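Local coordinates for metal cation efflux system protein CzcD (Cupriavidus metallidurans, PDB 6VD9) that mediates low-level metal ion resistance, probably by cation efflux from cytoplasm to periplasm, and binds and transports zinc, here represented by its C-terminal domain, at residues D4-E7 with V8-Q11; T44-P48 with E49-L53; K57-L60 with A61-D65. All coordinates share one frame; numbering follows the deposited sequence.

Overall arrangement
The three contacts are local and follow one another along the chain, all within the dimerisation domain. Interactions 1 and 3 lie on helices 5-13 and 53-64, their centres 11 Å apart, and they touch directly: Met59 SD is 3.6 Å from Gln11 CB, and Phe64 CZ is 3.6 Å from Val8 N. Interaction 2 adjoins interaction 3 in sequence, but their centres are 18 Å apart, and those of interactions 1 and 2 are 21 Å apart on opposite sides of the chain's centre. The nickel ion held by His22, His39 and Glu74 is about 13 Å from the side chain of Pro48. Interactions 2 and 3 also reach Glu74 of the second subunit.

Interaction 1: D4-E7 with V8-Q11; sequences DLAE and VEKQ
Residues Asp4 to Glu7 and Val8 to Gln11 meet as the N-cap and first turns of helix 5-13, a local i to i+4 contact at the start of one alpha-helix. This is the first helix of the alpha-beta-beta-alpha-beta, metallochaperone-like fold of cytoplasmic CDF domains. The backbone evidence is four bonds: Val8 N to Asp4 O, Glu9 N to Leu5 O, Lys10 N to Ala6 O and Gln11 N to Glu7 O. Asp4 is the N-cap, and its OD1 takes a weak, bent bond from Ala6 N (3.2 Å, N-H...O angle 134°). Its negative charge at this end would be expected to suit the helix dipole.

On one flank Glu9 crosses Leu5 at a slant, with OE2 3.7 Å from Leu5 CG. Glu9 CG lies beside its own backbone N (chi1 -60°), and the chain then runs back toward the helix start, leaving OE1 3.6 Å from Ala6 CA. On another flank Glu7 and Gln11 lie side by side and point the same way. Gln11 NE2 gives Glu7 OE1 a long, weak bond of 3.5 Å, with the carboxylate and amide planes 32° apart. Gln11 OE1 has a weak partner of its own in Lys63 NZ. Lys10 runs out beside Glu7, yet its NZ stays 4.9 Å from Glu7 OE2, so any attraction between the opposite charges acts without direct contact.

Val8 is the buried member of the group, packing on Ile26 of strand 18-28 and on Phe64 of helix 53-64, while Leu5 and Glu9 both touch Leu24. One methyl of Val8, CG2, is turned to the side of its own backbone N, which brings it 3.5 Å from Asp4 O.

Interaction 2: T44-P48 with E49-L53; sequences TAVNP and EMEVL
Asn47 and Glu51 hold each other across the first turn of helix 48-51, an N-capped helix entered from the loop after strand 34-42. Among the hydrogen bonds, Asn47 OD1 caps the helix by accepting from Glu49 N at 3.1 Å, the donor standing above the amide's carbonyl plane. Separately, Asn47 N donates to Glu51 OE1 over 2.9 Å, on the oxygen's anti lone pair, while Glu51 N donates to Asn47 O. Two carbonyls each take a pair of backbone donors: Asn47 O receives Met50 N as well as Glu51 N, and Pro48 O receives Val52 N and, more closely, Leu53 N at 2.7 Å.

Two waters add bridges. One donates to both Ala45 O and Glu51 OE1; the other accepts from Asn47 ND2 and donates to Glu49 OE1, while Glu49 OE2 bonds Asn42 of the second subunit.

The apolar contacts gather on Val52. Its CG2 meets Val46 CG2 at 3.8 Å, the side chains crossing at about a right angle, and its CB lies 3.9 Å from Pro48 CB. Both Pro48 and Val52 rest on Phe73 of strand 68-74.

With two donors on the single atom Glu51 OE1, and one on each oxygen of Glu49, the chemistry is consistent with two ionised carboxylates, one steadying the helix start and the other bonded to the dimer partner.

Interaction 3: K57-L60 with A61-D65; sequences KQML and ADKFD
Met59 and Phe64 form a Met-aromatic contact five residues, nearly a turn and a half, apart in the last part of helix 53-64, the second long helix of this metallochaperone-like domain. The sulfur comes to the ring's edge: Met59 SD is 4.9 Å from the Phe64 centroid and 85° off the ring normal, with CE2 its nearest ring atom at 3.6 Å. Met59 reaches it with CG anti to the backbone N (chi1 170°) and then bends at chi2 and chi3, which turns the sulfur along the helix toward the ring. Lys63 CB covers part of one ring face, offset toward the rim. Leu60 CD2 approaches Phe64 CD2 at an oblique angle, 4.2 Å away, and the Lys63 chain crosses Met59 at about a right angle, with CD 3.9 Å from Met59 CG.

The solvent side is less knit together. Gln58 and Asp62, both exposed, share only a slanting touch, Asp62 OD2 to Gln58 CG at 3.3 Å, with no hydrogen bond between the side chains. That oxygen also sits 3.0 Å from Gln58 O; both are acceptors, so the approach gains no bond and may cost some electrostatic energy.

Backbone bonds run beneath both sides, from Ala61, Asp62 and Lys63 N to the carbonyls four residues earlier. They deteriorate at the end: Phe64 N meets Leu60 O from well above the carbonyl plane, 49° out of it. Asp65, with positive phi, then leaves the helix although its N still donates to Ala61 O.

Beyond the helix, Leu60 packs on Val69 and Ile71 of strand 68-74, the Met59 and Phe64 side lies against helix 5-13, and Lys57 extends away to a salt bridge with Glu74 of the second subunit.

Interaction 1: D4-E7 with V8-Q11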
ATOM      1  N   ASP A   4       6.634  -6.741 -18.394  1.00 32.88           N
ATOM      2  CA  ASP A   4       7.215  -5.554 -19.073  1.00 32.97           C
ATOM      3  C   ASP A   4       7.004  -4.319 -18.174  1.00 31.37           C
ATOM      4  O   ASP A   4       5.891  -3.783 -18.180  1.00 30.33           O
ATOM      5  CB  ASP A   4       6.605  -5.358 -20.469  1.00 36.49           C
ATOM      6  CG  ASP A   4       7.265  -4.265 -21.297  1.00 39.90           C
ATOM      7  OD1 ASP A   4       8.019  -3.446 -20.719  1.00 40.88           O
ATOM      8  OD2 ASP A   4       7.023  -4.238 -22.526  1.00 45.48           O
ATOM      9  N   LEU A   5       8.064  -3.849 -17.519  1.00 29.78           N
ATOM     10  CA  LEU A   5       8.020  -2.745 -16.518  1.00 29.30           C
ATOM     11  C   LEU A   5       7.478  -1.472 -17.187  1.00 28.79           C
ATOM     12  O   LEU A   5       6.761  -0.751 -16.517  1.00 24.32           O
ATOM     13  CB  LEU A   5       9.417  -2.542 -15.922  1.00 29.99           C
ATOM     14  CG  LEU A   5       9.605  -1.397 -14.919  1.00 29.22           C
ATOM     15  CD1 LEU A   5       8.602  -1.504 -13.765  1.00 27.57           C
ATOM     16  CD2 LEU A   5      11.042  -1.383 -14.388  1.00 34.17           C
ATOM     17  N   ALA A   6       7.778  -1.208 -18.460  1.00 25.49           N
ATOM     18  CA  ALA A   6       7.272  -0.006 -19.179  1.00 23.57           C
ATOM     19  C   ALA A   6       5.752  -0.006 -19.283  1.00 23.36           C
ATOM     20  O   ALA A   6       5.182   1.046 -19.121  1.00 22.54           O
ATOM     21  CB  ALA A   6       7.888   0.130 -20.547  1.00 28.22           C
ATOM     22  N   GLU A   7       5.142  -1.145 -19.633  1.00 20.66           N
ATOM     23  CA  GLU A   7       3.691  -1.256 -19.785  1.00 25.59           C
ATOM     24  C   GLU A   7       3.114  -1.053 -18.392  1.00 18.96           C
ATOM     25  O   GLU A   7       2.080  -0.453 -18.338  1.00 24.18           O
ATOM     26  CB  GLU A   7       3.248  -2.607 -20.355  1.00 28.09           C
ATOM     27  CG  GLU A   7       3.158  -2.667 -21.870  1.00 37.44           C
ATOM     28  CD  GLU A   7       2.462  -1.500 -22.530  1.00 34.94           C
ATOM     29  OE1 GLU A   7       1.276  -1.287 -22.239  1.00 38.11           O
ATOM     30  OE2 GLU A   7       3.128  -0.802 -23.312  1.00 44.17           O
ATOM     31  N   VAL A   8       3.738  -1.609 -17.350  1.00 21.62           N
ATOM     32  CA  VAL A   8       3.194  -1.488 -15.961  1.00 20.76           C
ATOM     33  C   VAL A   8       3.139   0.010 -15.630  1.00 19.36           C
ATOM     34  O   VAL A   8       2.078   0.489 -15.268  1.00 17.89           O
ATOM     35  CB  VAL A   8       3.991  -2.300 -14.921  1.00 21.06           C
ATOM     36  CG1 VAL A   8       3.469  -2.057 -13.513  1.00 20.37           C
ATOM     37  CG2 VAL A   8       4.000  -3.792 -15.259  1.00 20.85           C
ATOM     38  N   GLU A   9       4.241   0.731 -15.825  1.00 18.52           N
ATOM     39  CA  GLU A   9       4.301   2.206 -15.595  1.00 17.79           C
ATOM     40  C   GLU A   9       3.215   2.908 -16.411  1.00 19.27           C
ATOM     41  O   GLU A   9       2.461   3.736 -15.854  1.00 19.79           O
ATOM     42  CB  GLU A   9       5.702   2.736 -15.950  1.00 18.80           C
ATOM     43  CG  GLU A   9       6.814   2.104 -15.126  1.00 21.80           C
ATOM     44  CD  GLU A   9       8.177   2.351 -15.743  1.00 24.20           C
ATOM     45  OE1 GLU A   9       8.211   2.624 -16.970  1.00 25.79           O
ATOM     46  OE2 GLU A   9       9.161   2.319 -14.992  1.00 25.34           O
ATOM     47  N   LYS A  10       3.132   2.629 -17.708  1.00 20.60           N
ATOM     48  CA  LYS A  10       2.133   3.263 -18.608  1.00 21.38           C
ATOM     49  C   LYS A  10       0.752   2.976 -18.045  1.00 19.00           C
ATOM     50  O   LYS A  10      -0.078   3.878 -18.000  1.00 19.08           O
ATOM     51  CB  LYS A  10       2.289   2.734 -20.043  1.00 24.70           C
ATOM     52  CG  LYS A  10       1.228   3.185 -21.045  1.00 29.72           C
ATOM     53  CD  LYS A  10       1.548   2.893 -22.549  1.00 31.67           C
ATOM     54  CE  LYS A  10       0.454   3.442 -23.452  1.00 37.35           C
ATOM     55  NZ  LYS A  10       0.634   3.146 -24.897  1.00 43.65           N
ATOM     56  N   GLN A  11       0.479   1.734 -17.649  1.00 18.77           N
ATOM     57  CA  GLN A  11      -0.902   1.386 -17.261  1.00 19.77           C
ATOM     58  C   GLN A  11      -1.254   2.056 -15.927  1.00 17.82           C
ATOM     59  O   GLN A  11      -2.449   2.355 -15.743  1.00 19.70           O
ATOM     60  CB  GLN A  11      -1.105  -0.128 -17.240  1.00 23.95           C
ATOM     61  CG  GLN A  11      -1.025  -0.734 -18.630  1.00 27.10           C
ATOM     62  CD  GLN A  11      -1.989  -0.071 -19.583  1.00 31.25           C
ATOM     63  OE1 GLN A  11      -3.125   0.243 -19.234  1.00 32.14           O
ATOM     64  NE2 GLN A  11      -1.517   0.154 -20.798  1.00 38.23           N
TER

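Interaction 2: T44-P48 with E49-L53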
ATOM      1  N   THR A  44      -6.495  15.185  -6.194  1.00 23.60           N
ATOM      2  CA  THR A  44      -7.310  15.728  -5.074  1.00 23.94           C
ATOM      3  C   THR A  44      -8.820  15.428  -5.225  1.00 23.16           C
ATOM      4  O   THR A  44      -9.532  15.508  -4.178  1.00 23.64           O
ATOM      5  CB  THR A  44      -7.103  17.238  -4.902  1.00 28.11           C
ATOM      6  OG1 THR A  44      -7.440  17.836  -6.152  1.00 28.25           O
ATOM      7  CG2 THR A  44      -5.718  17.598  -4.444  1.00 27.88           C
ATOM      8  N   ALA A  45      -9.367  15.181  -6.424  1.00 20.47           N
ATOM      9  CA  ALA A  45     -10.829  15.039  -6.593  1.00 22.15           C
ATOM     10  C   ALA A  45     -11.312  13.625  -6.249  1.00 21.93           C
ATOM     11  O   ALA A  45     -12.529  13.455  -6.181  1.00 20.80           O
ATOM     12  CB  ALA A  45     -11.265  15.447  -7.986  1.00 23.81           C
ATOM     13  N   VAL A  46     -10.431  12.654  -6.004  1.00 19.28           N
ATOM     14  CA  VAL A  46     -10.869  11.232  -5.877  1.00 18.75           C
ATOM     15  C   VAL A  46     -10.403  10.667  -4.531  1.00 19.02           C
ATOM     16  O   VAL A  46      -9.361  11.046  -4.077  1.00 17.18           O
ATOM     17  CB  VAL A  46     -10.391  10.344  -7.038  1.00 19.78           C
ATOM     18  CG1 VAL A  46     -10.835  10.944  -8.356  1.00 21.68           C
ATOM     19  CG2 VAL A  46      -8.886  10.110  -7.020  1.00 20.58           C
ATOM     20  N   ASN A  47     -11.251   9.880  -3.901  1.00 17.85           N
ATOM     21  CA  ASN A  47     -10.873   9.044  -2.741  1.00 17.54           C
ATOM     22  C   ASN A  47     -10.303   7.753  -3.310  1.00 15.60           C
ATOM     23  O   ASN A  47     -11.078   6.957  -3.834  1.00 17.07           O
ATOM     24  CB  ASN A  47     -12.062   8.818  -1.834  1.00 17.54           C
ATOM     25  CG  ASN A  47     -11.736   7.857  -0.717  1.00 19.28           C
ATOM     26  OD1 ASN A  47     -10.661   7.249  -0.722  1.00 16.71           O
ATOM     27  ND2 ASN A  47     -12.667   7.691   0.204  1.00 19.15           N
ATOM     28  N   PRO A  48      -8.962   7.549  -3.345  1.00 16.40           N
ATOM     29  CA  PRO A  48      -8.377   6.451  -4.129  1.00 16.03           C
ATOM     30  C   PRO A  48      -8.732   5.085  -3.549  1.00 17.38           C
ATOM     31  O   PRO A  48      -8.722   4.143  -4.294  1.00 14.88           O
ATOM     32  CB  PRO A  48      -6.854   6.686  -4.091  1.00 15.34           C
ATOM     33  CG  PRO A  48      -6.684   7.485  -2.779  1.00 17.31           C
ATOM     34  CD  PRO A  48      -7.934   8.341  -2.658  1.00 14.97           C
ATOM     35  N   GLU A  49      -9.116   5.028  -2.268  1.00 16.94           N
ATOM     36  CA  GLU A  49      -9.474   3.738  -1.635  1.00 18.28           C
ATOM     37  C   GLU A  49     -10.676   3.123  -2.390  1.00 18.58           C
ATOM     38  O   GLU A  49     -10.661   1.892  -2.680  1.00 19.38           O
ATOM     39  CB  GLU A  49      -9.760   3.967  -0.150  1.00 17.14           C
ATOM     40  CG  GLU A  49     -10.069   2.659   0.571  1.00 18.25           C
ATOM     41  CD  GLU A  49     -10.147   2.776   2.096  1.00 19.85           C
ATOM     42  OE1 GLU A  49     -10.339   3.868   2.569  1.00 19.56           O
ATOM     43  OE2 GLU A  49      -9.974   1.717   2.803  1.00 21.97           O
ATOM     44  N   MET A  50     -11.630   3.985  -2.781  1.00 20.54           N
ATOM     45  CA  MET A  50     -12.896   3.641  -3.468  1.00 23.40           C
ATOM     46  C   MET A  50     -12.726   3.730  -4.991  1.00 22.31           C
ATOM     47  O   MET A  50     -13.391   2.934  -5.713  1.00 20.76           O
ATOM     48  CB  MET A  50     -14.009   4.644  -3.109  1.00 27.73           C
ATOM     49  CG  MET A  50     -14.373   4.726  -1.677  1.00 31.59           C
ATOM     50  SD  MET A  50     -15.223   3.195  -1.214  1.00 44.89           S
ATOM     51  CE  MET A  50     -13.885   2.465  -0.281  1.00 35.76           C
ATOM     52  N   GLU A  51     -11.965   4.721  -5.469  1.00 18.14           N
ATOM     53  CA  GLU A  51     -12.075   5.241  -6.855  1.00 17.57           C
ATOM     54  C   GLU A  51     -10.866   4.924  -7.748  1.00 16.73           C
ATOM     55  O   GLU A  51     -10.951   5.229  -8.975  1.00 18.34           O
ATOM     56  CB  GLU A  51     -12.341   6.739  -6.773  1.00 17.53           C
ATOM     57  CG  GLU A  51     -13.625   7.088  -6.024  1.00 18.64           C
ATOM     58  CD  GLU A  51     -14.103   8.521  -6.200  1.00 20.90           C
ATOM     59  OE1 GLU A  51     -13.576   9.395  -5.534  1.00 20.40           O
ATOM     60  OE2 GLU A  51     -15.068   8.755  -7.017  1.00 24.77           O
ATOM     61  N   VAL A  52      -9.766   4.416  -7.170  1.00 15.56           N
ATOM     62  CA  VAL A  52      -8.512   4.092  -7.883  1.00 15.95           C
ATOM     63  C   VAL A  52      -8.067   2.675  -7.501  1.00 16.86           C
ATOM     64  O   VAL A  52      -7.669   1.941  -8.405  1.00 17.19           O
ATOM     65  CB  VAL A  52      -7.431   5.140  -7.588  1.00 14.87           C
ATOM     66  CG1 VAL A  52      -6.189   4.829  -8.381  1.00 16.37           C
ATOM     67  CG2 VAL A  52      -7.914   6.548  -7.951  1.00 16.94           C
ATOM     68  N   LEU A  53      -8.053   2.318  -6.208  1.00 18.23           N
ATOM     69  CA  LEU A  53      -7.456   1.008  -5.785  1.00 16.75           C
ATOM     70  C   LEU A  53      -8.095  -0.169  -6.529  1.00 18.14           C
ATOM     71  O   LEU A  53      -7.395  -1.060  -6.999  1.00 16.02           O
ATOM     72  CB  LEU A  53      -7.548   0.870  -4.271  1.00 17.15           C
ATOM     73  CG  LEU A  53      -6.966  -0.414  -3.675  1.00 15.44           C
ATOM     74  CD1 LEU A  53      -5.506  -0.579  -4.068  1.00 17.21           C
ATOM     75  CD2 LEU A  53      -7.069  -0.380  -2.188  1.00 17.06           C
TER
HETATM   76  O   HOH W   1     -14.574  11.848  -4.888  1.00 17.40           O
HETATM   77  O   HOH W   2     -11.652   6.173   2.498  1.00 26.55           O

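Interaction 3: K57-L60 with A61-D65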
ATOM      1  N   LYS A  57      -5.940  -2.732  -8.917  1.00 17.99           N
ATOM      2  CA  LYS A  57      -5.937  -4.193  -8.602  1.00 18.49           C
ATOM      3  C   LYS A  57      -6.387  -4.957  -9.862  1.00 19.75           C
ATOM      4  O   LYS A  57      -5.712  -5.926 -10.231  1.00 17.38           O
ATOM      5  CB  LYS A  57      -6.826  -4.521  -7.404  1.00 20.19           C
ATOM      6  CG  LYS A  57      -6.275  -4.110  -6.028  1.00 20.06           C
ATOM      7  CD  LYS A  57      -7.342  -4.226  -4.958  1.00 23.07           C
ATOM      8  CE  LYS A  57      -6.855  -4.078  -3.534  1.00 26.50           C
ATOM      9  NZ  LYS A  57      -7.972  -4.228  -2.554  1.00 31.86           N
ATOM     10  N   GLN A  58      -7.489  -4.547 -10.480  1.00 20.70           N
ATOM     11  CA  GLN A  58      -8.113  -5.237 -11.648  1.00 21.59           C
ATOM     12  C   GLN A  58      -7.122  -5.244 -12.821  1.00 21.82           C
ATOM     13  O   GLN A  58      -6.842  -6.320 -13.378  1.00 19.37           O
ATOM     14  CB  GLN A  58      -9.453  -4.565 -11.973  1.00 25.18           C
ATOM     15  CG  GLN A  58     -10.154  -5.068 -13.237  1.00 30.08           C
ATOM     16  CD  GLN A  58     -11.337  -4.195 -13.623  1.00 40.27           C
ATOM     17  OE1 GLN A  58     -11.284  -2.956 -13.626  1.00 42.12           O
ATOM     18  NE2 GLN A  58     -12.432  -4.843 -13.984  1.00 48.14           N
ATOM     19  N   MET A  59      -6.485  -4.103 -13.090  1.00 19.68           N
ATOM     20  CA  MET A  59      -5.568  -3.943 -14.242  1.00 19.85           C
ATOM     21  C   MET A  59      -4.315  -4.788 -14.000  1.00 19.20           C
ATOM     22  O   MET A  59      -3.791  -5.405 -14.956  1.00 20.07           O
ATOM     23  CB  MET A  59      -5.239  -2.459 -14.460  1.00 21.64           C
ATOM     24  CG  MET A  59      -4.135  -2.229 -15.455  1.00 22.60           C
ATOM     25  SD  MET A  59      -2.507  -2.332 -14.732  1.00 23.08           S
ATOM     26  CE  MET A  59      -2.493  -0.880 -13.670  1.00 23.55           C
ATOM     27  N   LEU A  60      -3.795  -4.833 -12.767  1.00 17.50           N
ATOM     28  CA  LEU A  60      -2.507  -5.524 -12.501  1.00 17.63           C
ATOM     29  C   LEU A  60      -2.707  -7.039 -12.630  1.00 17.64           C
ATOM     30  O   LEU A  60      -1.807  -7.722 -13.144  1.00 18.12           O
ATOM     31  CB  LEU A  60      -2.002  -5.118 -11.120  1.00 17.92           C
ATOM     32  CG  LEU A  60      -1.512  -3.673 -11.045  1.00 17.83           C
ATOM     33  CD1 LEU A  60      -1.309  -3.271  -9.595  1.00 17.51           C
ATOM     34  CD2 LEU A  60      -0.234  -3.505 -11.863  1.00 17.96           C
ATOM     35  N   ALA A  61      -3.878  -7.504 -12.237  1.00 16.42           N
ATOM     36  CA  ALA A  61      -4.253  -8.936 -12.334  1.00 18.01           C
ATOM     37  C   ALA A  61      -4.437  -9.286 -13.814  1.00 20.54           C
ATOM     38  O   ALA A  61      -3.766 -10.215 -14.274  1.00 20.22           O
ATOM     39  CB  ALA A  61      -5.463  -9.216 -11.518  1.00 17.54           C
ATOM     40  N   ASP A  62      -5.219  -8.491 -14.539  1.00 21.96           N
ATOM     41  CA  ASP A  62      -5.667  -8.820 -15.922  1.00 28.45           C
ATOM     42  C   ASP A  62      -4.518  -8.687 -16.916  1.00 29.13           C
ATOM     43  O   ASP A  62      -4.372  -9.567 -17.800  1.00 27.07           O
ATOM     44  CB  ASP A  62      -6.811  -7.920 -16.369  1.00 30.89           C
ATOM     45  CG  ASP A  62      -8.090  -8.180 -15.607  1.00 36.90           C
ATOM     46  OD1 ASP A  62      -8.296  -9.344 -15.211  1.00 45.85           O
ATOM     47  OD2 ASP A  62      -8.846  -7.213 -15.382  1.00 42.57           O
ATOM     48  N   LYS A  63      -3.750  -7.605 -16.817  1.00 26.74           N
ATOM     49  CA  LYS A  63      -2.750  -7.251 -17.841  1.00 26.95           C
ATOM     50  C   LYS A  63      -1.404  -7.898 -17.517  1.00 25.51           C
ATOM     51  O   LYS A  63      -0.655  -8.141 -18.475  1.00 26.19           O
ATOM     52  CB  LYS A  63      -2.722  -5.730 -17.993  1.00 28.77           C
ATOM     53  CG  LYS A  63      -4.091  -5.122 -18.295  1.00 31.64           C
ATOM     54  CD  LYS A  63      -4.042  -3.781 -18.985  1.00 36.16           C
ATOM     55  CE  LYS A  63      -5.308  -3.478 -19.757  1.00 36.48           C
ATOM     56  NZ  LYS A  63      -5.411  -2.046 -20.100  1.00 40.28           N
ATOM     57  N   PHE A  64      -1.060  -8.138 -16.240  1.00 24.25           N
ATOM     58  CA  PHE A  64       0.310  -8.549 -15.845  1.00 22.57           C
ATOM     59  C   PHE A  64       0.306  -9.817 -14.992  1.00 21.42           C
ATOM     60  O   PHE A  64       1.401 -10.246 -14.658  1.00 21.48           O
ATOM     61  CB  PHE A  64       1.045  -7.393 -15.144  1.00 23.00           C
ATOM     62  CG  PHE A  64       1.060  -6.150 -15.984  1.00 22.76           C
ATOM     63  CD1 PHE A  64       1.853  -6.101 -17.127  1.00 23.34           C
ATOM     64  CD2 PHE A  64       0.247  -5.066 -15.692  1.00 21.67           C
ATOM     65  CE1 PHE A  64       1.838  -4.982 -17.936  1.00 21.69           C
ATOM     66  CE2 PHE A  64       0.239  -3.945 -16.510  1.00 23.65           C
ATOM     67  CZ  PHE A  64       1.038  -3.906 -17.632  1.00 21.49           C
ATOM     68  N   ASP A  65      -0.861 -10.355 -14.596  1.00 20.72           N
ATOM     69  CA  ASP A  65      -0.941 -11.558 -13.736  1.00 22.30           C
ATOM     70  C   ASP A  65      -0.259 -11.273 -12.401  1.00 21.45           C
ATOM     71  O   ASP A  65       0.372 -12.213 -11.811  1.00 20.64           O
ATOM     72  CB  ASP A  65      -0.412 -12.792 -14.482  1.00 24.50           C
ATOM     73  CG  ASP A  65      -1.194 -13.072 -15.763  1.00 30.75           C
ATOM     74  OD1 ASP A  65      -2.442 -13.267 -15.688  1.00 30.90           O
ATOM     75  OD2 ASP A  65      -0.561 -13.064 -16.845  1.00 43.36           O
TER